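Side-chain contacts in dihydroneopterin triphosphate diphosphatase (Escherichia coli O157:H7, PDB 5U7F), which probably hydrolyses dihydroneopterin triphosphate to the monophosphate and pyrophosphate for folate biosynthesis, and can probably also cleave nucleoside triphosphates, preferring dATP: residues Ile16-Gln19 with Asp20-Arg23; Pro50-Ala53 with Met54-Val57. All coordinates share one frame; numbering follows the deposited sequence.

Contact 1 (Ile16-Gln19 with Asp20-Arg23)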
loop_
_atom_site.group_PDB
_atom_site.type_symbol
_atom_site.label_atom_id
_atom_site.label_comp_id
_atom_site.label_asym_id
_atom_site.label_seq_id
_atom_site.Cartn_x
_atom_site.Cartn_y
_atom_site.Cartn_z
ATOM N N ILE A 16 -3.904 4.962 -1.843
ATOM C CA ILE A 16 -4.066 6.395 -1.650
ATOM C C ILE A 16 -4.271 7.116 -2.980
ATOM O O ILE A 16 -3.540 6.933 -3.949
ATOM C CB ILE A 16 -2.854 7.001 -0.903
ATOM C CG1 ILE A 16 -2.752 6.378 0.482
ATOM C CG2 ILE A 16 -2.979 8.534 -0.784
ATOM C CD1 ILE A 16 -1.628 6.863 1.348
ATOM N N TYR A 17 -5.295 7.965 -3.026
ATOM C CA TYR A 17 -5.591 8.692 -4.246
ATOM C C TYR A 17 -6.273 10.006 -3.921
ATOM O O TYR A 17 -6.800 10.195 -2.844
ATOM C CB TYR A 17 -6.449 7.871 -5.194
ATOM C CG TYR A 17 -7.882 7.644 -4.727
ATOM C CD1 TYR A 17 -8.180 6.705 -3.754
ATOM C CD2 TYR A 17 -8.929 8.387 -5.265
ATOM C CE1 TYR A 17 -9.484 6.499 -3.326
ATOM C CE2 TYR A 17 -10.220 8.193 -4.856
ATOM C CZ TYR A 17 -10.504 7.256 -3.882
ATOM O OH TYR A 17 -11.802 7.043 -3.477
ATOM N N ALA A 18 -6.170 10.946 -4.856
ATOM C CA ALA A 18 -6.788 12.240 -4.676
ATOM C C ALA A 18 -8.173 12.207 -5.271
ATOM O O ALA A 18 -8.340 11.842 -6.431
ATOM C CB ALA A 18 -5.967 13.331 -5.335
ATOM N N GLN A 19 -9.146 12.650 -4.491
ATOM C CA GLN A 19 -10.542 12.696 -4.947
ATOM C C GLN A 19 -10.780 13.620 -6.155
ATOM O O GLN A 19 -11.508 13.272 -7.069
ATOM C CB GLN A 19 -11.441 13.136 -3.809
ATOM C CG GLN A 19 -12.948 13.131 -4.164
ATOM C CD GLN A 19 -13.463 11.765 -4.632
ATOM O OE1 GLN A 19 -12.991 10.722 -4.184
ATOM N NE2 GLN A 19 -14.445 11.773 -5.526
ATOM N N ASP A 20 -10.177 14.797 -6.177
ATOM C CA ASP A 20 -10.462 15.705 -7.287
ATOM C C ASP A 20 -9.835 15.242 -8.628
ATOM O O ASP A 20 -10.524 15.225 -9.640
ATOM C CB ASP A 20 -10.030 17.126 -6.918
ATOM C CG ASP A 20 -8.525 17.275 -6.754
ATOM O OD1 ASP A 20 -7.794 16.256 -6.831
ATOM O OD2 ASP A 20 -8.082 18.425 -6.532
ATOM N N THR A 21 -8.566 14.809 -8.638
ATOM C CA THR A 21 -7.920 14.413 -9.893
ATOM C C THR A 21 -8.004 12.918 -10.195
ATOM O O THR A 21 -7.781 12.497 -11.335
ATOM C CB THR A 21 -6.442 14.745 -9.893
ATOM O OG1 THR A 21 -5.796 14.012 -8.834
ATOM C CG2 THR A 21 -6.217 16.266 -9.742
ATOM N N LYS A 22 -8.295 12.141 -9.156
ATOM C CA LYS A 22 -8.245 10.677 -9.210
ATOM C C LYS A 22 -6.835 10.185 -9.506
ATOM O O LYS A 22 -6.654 9.075 -9.987
ATOM C CB LYS A 22 -9.215 10.137 -10.250
ATOM C CG LYS A 22 -10.646 10.556 -9.988
ATOM C CD LYS A 22 -11.121 10.011 -8.638
ATOM C CE LYS A 22 -12.633 9.909 -8.572
ATOM N NZ LYS A 22 -13.285 11.236 -8.790
ATOM N N ARG A 23 -5.828 11.001 -9.230
ATOM C CA ARG A 23 -4.474 10.508 -9.397
ATOM C C ARG A 23 -4.131 9.637 -8.186
ATOM O O ARG A 23 -4.652 9.856 -7.098
ATOM C CB ARG A 23 -3.482 11.656 -9.552
ATOM C CG ARG A 23 -3.409 12.201 -10.979
ATOM C CD ARG A 23 -2.015 12.836 -11.265
ATOM N NE ARG A 23 -2.021 13.652 -12.462
ATOM C CZ ARG A 23 -2.490 14.898 -12.509
ATOM N NH1 ARG A 23 -2.981 15.477 -11.419
ATOM N NH2 ARG A 23 -2.471 15.571 -13.653
HETATM O O HOH W 1 -15.959 10.566 -7.222
#

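Contact 2 (Pro50-Ala53 with Met54-Val57). With CO (cobalt (II) ion), chain D; CO (cobalt (II) ion), chain E.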
loop_
_atom_site.group_PDB
_atom_site.type_symbol
_atom_site.label_atom_id
_atom_site.label_comp_id
_atom_site.label_asym_id
_atom_site.label_seq_id
_atom_site.Cartn_x
_atom_site.Cartn_y
_atom_site.Cartn_z
ATOM N N PRO A 50 -7.244 -3.012 10.121
ATOM C CA PRO A 50 -7.397 -1.552 10.069
ATOM C C PRO A 50 -6.409 -0.782 10.925
ATOM O O PRO A 50 -6.042 0.329 10.534
ATOM C CB PRO A 50 -8.802 -1.306 10.599
ATOM C CG PRO A 50 -9.525 -2.624 10.433
ATOM C CD PRO A 50 -8.478 -3.703 10.544
ATOM N N GLN A 51 -6.030 -1.301 12.083
ATOM C CA GLN A 51 -5.012 -0.622 12.888
ATOM C C GLN A 51 -3.700 -0.556 12.131
ATOM O O GLN A 51 -2.983 0.453 12.158
ATOM C CB GLN A 51 -4.810 -1.320 14.228
ATOM C CG GLN A 51 -5.893 -1.042 15.288
ATOM C CD GLN A 51 -5.909 -2.073 16.415
ATOM O OE1 GLN A 51 -5.186 -3.068 16.375
ATOM N NE2 GLN A 51 -6.753 -1.843 17.429
ATOM N N ALA A 52 -3.375 -1.639 11.444
ATOM C CA ALA A 52 -2.095 -1.714 10.778
ATOM C C ALA A 52 -2.066 -0.720 9.616
ATOM O O ALA A 52 -1.070 -0.042 9.383
ATOM C CB ALA A 52 -1.821 -3.136 10.305
ATOM N N ALA A 53 -3.180 -0.636 8.907
ATOM C CA ALA A 53 -3.329 0.260 7.790
ATOM C C ALA A 53 -3.139 1.726 8.240
ATOM O O ALA A 53 -2.323 2.446 7.671
ATOM C CB ALA A 53 -4.684 0.074 7.145
ATOM N N MET A 54 -3.850 2.127 9.287
ATOM C CA MET A 54 -3.706 3.488 9.793
ATOM C C MET A 54 -2.267 3.730 10.245
ATOM O O MET A 54 -1.713 4.800 9.985
ATOM C CB MET A 54 -4.675 3.758 10.935
ATOM C CG MET A 54 -6.051 4.189 10.453
ATOM S SD MET A 54 -7.013 4.961 11.764
ATOM C CE MET A 54 -6.834 3.753 13.086
ATOM N N ARG A 55 -1.646 2.726 10.869
ATOM C CA ARG A 55 -0.301 2.904 11.389
ATOM C C ARG A 55 0.700 3.081 10.260
ATOM O O ARG A 55 1.518 3.986 10.309
ATOM C CB ARG A 55 0.123 1.742 12.262
ATOM C CG ARG A 55 1.579 1.866 12.743
ATOM C CD ARG A 55 2.033 0.698 13.512
ATOM N NE ARG A 55 1.623 -0.558 12.888
ATOM C CZ ARG A 55 2.234 -1.124 11.856
ATOM N NH1 ARG A 55 3.328 -0.569 11.327
ATOM N NH2 ARG A 55 1.760 -2.263 11.365
ATOM N N GLU A 56 0.656 2.198 9.264
ATOM C CA GLU A 56 1.564 2.266 8.132
ATOM C C GLU A 56 1.380 3.560 7.330
ATOM O O GLU A 56 2.324 4.096 6.777
ATOM C CB GLU A 56 1.354 1.057 7.234
ATOM C CG GLU A 56 1.779 -0.241 7.884
ATOM C CD GLU A 56 3.315 -0.448 7.943
ATOM O OE1 GLU A 56 4.017 0.249 7.203
ATOM O OE2 GLU A 56 3.796 -1.329 8.710
ATOM N N VAL A 57 0.159 4.068 7.262
ATOM C CA VAL A 57 -0.068 5.294 6.519
ATOM C C VAL A 57 0.625 6.448 7.258
ATOM O O VAL A 57 1.256 7.299 6.625
ATOM C CB VAL A 57 -1.568 5.575 6.320
ATOM C CG1 VAL A 57 -1.802 7.021 5.850
ATOM C CG2 VAL A 57 -2.138 4.576 5.305
HETATM CO CO CO D . 5.624 -2.390 8.901
HETATM CO CO CO E . 5.963 0.081 6.545
HETATM O O HOH W 2 6.000 -1.261 10.705
HETATM O O HOH W 3 7.570 -3.508 9.329
HETATM O O HOH W 4 6.607 -0.820 8.113
HETATM O O HOH W 5 4.512 -3.913 9.901
HETATM O O HOH W 6 6.427 1.792 7.749
#

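Contact 1 (Ile16-Gln19 with Asp20-Arg23)
The ring of Tyr17 is met obliquely by the Lys22 chain, with Tyr17 CE2 and Lys22 CD 4.3 Å apart. The amide of Gln19 is the second flat group. Its NE2 lies 3.5 Å from Lys22 NZ, and one water bridges the two by accepting from both. The Gln19 and Lys22 side chains run side by side and point the same way. Bends at chi2 (-61°) and chi4 (-59°) fold the Lys22 chain back. Lys22 NZ then donates to Gln19 O at 3.2 Å. That bond lies in the carbonyl plane. It ties the lysine end to the backbone three residues back.

Ala18 CB sits 3.6 Å from Thr21 OG1. The same hydroxyl oxygen accepts from Arg23 N at 3.0 Å, which makes an ST turn. Ala18 N gives a nearly straight bond of 2.9 Å to Arg23 O. The bond from Lys22 N back to Ala18 O is weak. Lys22 has positive phi (62°), which helps the chain reverse.

The polar ends of Asp20, Thr21 and Arg23 are held from outside, by His109 for the first and Glu110 for the other two. The turn joins strand 10-18 to strand 23-29. Strand 97-107 runs parallel beside strand 10-18, and the Tyr17 backbone bonds to Leu105 and Leu107.

Contact 2 (Pro50-Ala53 with Met54-Val57)
Glu56 CG packs 3.2 Å from Ala52 O, one turn back along the helix, while its carboxylate reaches out to two cobalt ions. OE2 binds the chain D ion at 2.1 Å. OE1 binds the chain E ion at the same length, so the carboxylate bridges the pair. Water 4 is a ligand of both ions. Four waters and Glu56 OE2 account for five ligands of the chain D ion. Glu60 and Glu117 share the ion bound by OE1, the chain E cobalt.

Arg55 forms the second shell. Its NH1 makes a salt bridge of 2.8 Å to Glu56 OE2, approaching from above the carboxylate plane. OE2 is therefore gripped by a metal and a guanidinium, which probably steadies the carboxylate. NH1 also donates weakly to water 2, a ligand of the chain D ion. Arg55 CG is anti to the backbone N (chi1 176°), and a bend at chi3 (44°) turns the guanidinium back over Ala52. Ala52 O lies over one guanidinium face, offset toward its rim, and Ala52 CB is 3.8 Å from NH2. Glu47 takes NH2 in a further salt bridge.

Helical backbone bonds carry this layer. Glu56 N donates to Ala52 O at 2.8 Å, and Val57 N to Ala53 O at 3.0 Å. Val57 CG2 also packs against Ala53 O.

This is the Nudix box helix, which presents its metal-binding glutamates on one side. Elsewhere on helix 49-61, Ala53 and Val57 pack on Val14 of strand 10-18. Strand 97-107 meets them through Phe103 and Leu105, and Leu72 of strand 72-82 touches Ala53 and Met54.

How the contacts relate
Both contacts are local and partly buried, but they serve different parts of the Nudix fold. Contact 1 is a turn between two strands; half of its residues are exposed, while Ile16 and Ala18 are buried. Contact 2 is a helical stretch with Ala52, Ala53, Glu56 and Val57 buried. Strand 10-18 links them: contact 1 lies at its end, and contact 2 packs on residues earlier in it. Strand 97-107 also borders both. Their centres are about 20 Å apart, and they do not touch. In contact 1 backbone bonds and an ST turn shape the loop, and Lys22 shares a water with the Gln19 amide. In contact 2 carboxylate oxygens bind cobalt directly.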